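Major pilin backbone protein T-antigen, T13 (Streptococcus pyogenes, PDB 6BBT) forms the backbone of the surface pili of group A Streptococcus, probably as the repeating shaft subunit, and is the T13 antigen used in serotyping. Local coordinates at residues Met17-Thr20 against Leu25-Lys28. Sequence-based numbering, arbitrary orientation.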
loop_
_atom_site.group_PDB
_atom_site.type_symbol
_atom_site.label_atom_id
_atom_site.label_comp_id
_atom_site.label_asym_id
_atom_site.label_seq_id
_atom_site.Cartn_x
_atom_site.Cartn_y
_atom_site.Cartn_z
ATOM N N MET A 17 0.880 8.878 3.351
ATOM C CA MET A 17 1.073 7.461 3.605
ATOM C C MET A 17 1.917 7.364 4.873
ATOM O O MET A 17 2.959 8.008 4.956
ATOM C CB MET A 17 1.813 6.787 2.447
ATOM C CG MET A 17 2.020 5.294 2.639
ATOM S SD MET A 17 0.479 4.396 2.415
ATOM C CE MET A 17 0.669 3.776 0.731
ATOM N N ILE A 18 1.462 6.580 5.842
ATOM C CA ILE A 18 2.227 6.329 7.057
ATOM C C ILE A 18 3.461 5.527 6.610
ATOM O O ILE A 18 3.327 4.443 6.037
ATOM C CB ILE A 18 1.423 5.539 8.109
ATOM C CG1 ILE A 18 0.173 6.326 8.564
ATOM C CG2 ILE A 18 2.294 5.142 9.313
ATOM C CD1 ILE A 18 0.449 7.722 9.096
ATOM N N TYR A 19 4.636 6.115 6.819
ATOM C CA TYR A 19 5.890 5.528 6.376
ATOM C C TYR A 19 7.038 6.043 7.240
ATOM O O TYR A 19 7.367 7.222 7.190
ATOM C CB TYR A 19 6.148 5.902 4.926
ATOM C CG TYR A 19 7.303 5.171 4.296
ATOM C CD1 TYR A 19 7.121 3.933 3.642
ATOM C CD2 TYR A 19 8.589 5.703 4.347
ATOM C CE1 TYR A 19 8.214 3.262 3.072
ATOM C CE2 TYR A 19 9.656 5.046 3.770
ATOM C CZ TYR A 19 9.479 3.838 3.133
ATOM O OH TYR A 19 10.596 3.232 2.592
ATOM N N THR A 20 7.648 5.147 8.001
ATOM C CA THR A 20 8.653 5.536 8.994
ATOM C C THR A 20 9.987 4.809 8.859
ATOM O O THR A 20 10.905 5.075 9.654
ATOM C CB THR A 20 8.117 5.337 10.412
ATOM O OG1 THR A 20 7.810 3.960 10.617
ATOM C CG2 THR A 20 6.856 6.191 10.636
ATOM N N LEU A 25 9.771 -1.335 1.434
ATOM C CA LEU A 25 9.412 -0.901 0.063
ATOM C C LEU A 25 8.010 -0.285 0.051
ATOM O O LEU A 25 7.044 -0.966 0.362
ATOM C CB LEU A 25 9.440 -2.073 -0.911
ATOM C CG LEU A 25 10.766 -2.654 -1.337
ATOM C CD1 LEU A 25 10.525 -3.673 -2.454
ATOM C CD2 LEU A 25 11.717 -1.541 -1.786
ATOM N N MET A 26 7.922 0.997 -0.309
ATOM C CA MET A 26 6.617 1.648 -0.576
ATOM C C MET A 26 5.916 0.893 -1.736
ATOM O O MET A 26 6.569 0.614 -2.761
ATOM C CB MET A 26 6.845 3.114 -0.981
ATOM C CG MET A 26 5.580 3.932 -1.271
ATOM S SD MET A 26 4.777 4.452 0.268
ATOM C CE MET A 26 5.840 5.815 0.748
ATOM N N PRO A 27 4.622 0.538 -1.580
ATOM C CA PRO A 27 3.944 -0.070 -2.723
ATOM C C PRO A 27 3.820 0.871 -3.934
ATOM O O PRO A 27 3.573 2.063 -3.777
ATOM C CB PRO A 27 2.565 -0.449 -2.170
ATOM C CG PRO A 27 2.379 0.359 -0.933
ATOM C CD PRO A 27 3.756 0.575 -0.377
ATOM N N LYS A 28 3.988 0.321 -5.126
ATOM C CA LYS A 28 3.685 1.049 -6.352
ATOM C C LYS A 28 2.174 0.988 -6.597
ATOM O O LYS A 28 1.643 -0.048 -6.995
ATOM C CB LYS A 28 4.466 0.509 -7.548
ATOM C CG LYS A 28 4.306 1.385 -8.789
ATOM C CD LYS A 28 4.879 0.772 -10.035
ATOM C CE LYS A 28 4.381 1.531 -11.255
ATOM N NZ LYS A 28 4.908 0.886 -12.472
#
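With CG anti to the backbone N (chi1 -179°) and bends at the two following torsions, M26 curls its thioether back toward Y19 and M17, whose own CG atoms are likewise anti. The methyl is the part that meets the tyrosine: M26 CE lies over one face of the Y19 ring, 4.1 Å from its centroid and 29° off the normal, a CH-pi contact closest at Y19 CD1 (3.7 Å). M26 SD sits farther out, 5.0 Å from the same centroid and oblique to it, which makes the pair a Met-aromatic contact led by the methyl. The M17 and M26 side chains run antiparallel alongside one another, M17 CG reaching M26 SD at 3.7 Å. At the far end of M17, its CE approaches P27 CG at 4.2 Å. The contact joins the end of strand 10-17 and the start of the loop after it to the last part of that loop before strand 29-37, within the Spy0128-like isopeptide-containing domain; M17 and Y19 from one limb close on M26 and P27 from the other. Strand 148-166 adds F154 against M17 and P27, while Y67 touches both methionines. At the polar end of the tyrosine, Y19 OH is hydrogen-bonded to the carbonyl oxygen of I24, tethering the ring's outer end to the residue just before the 25-28 segment.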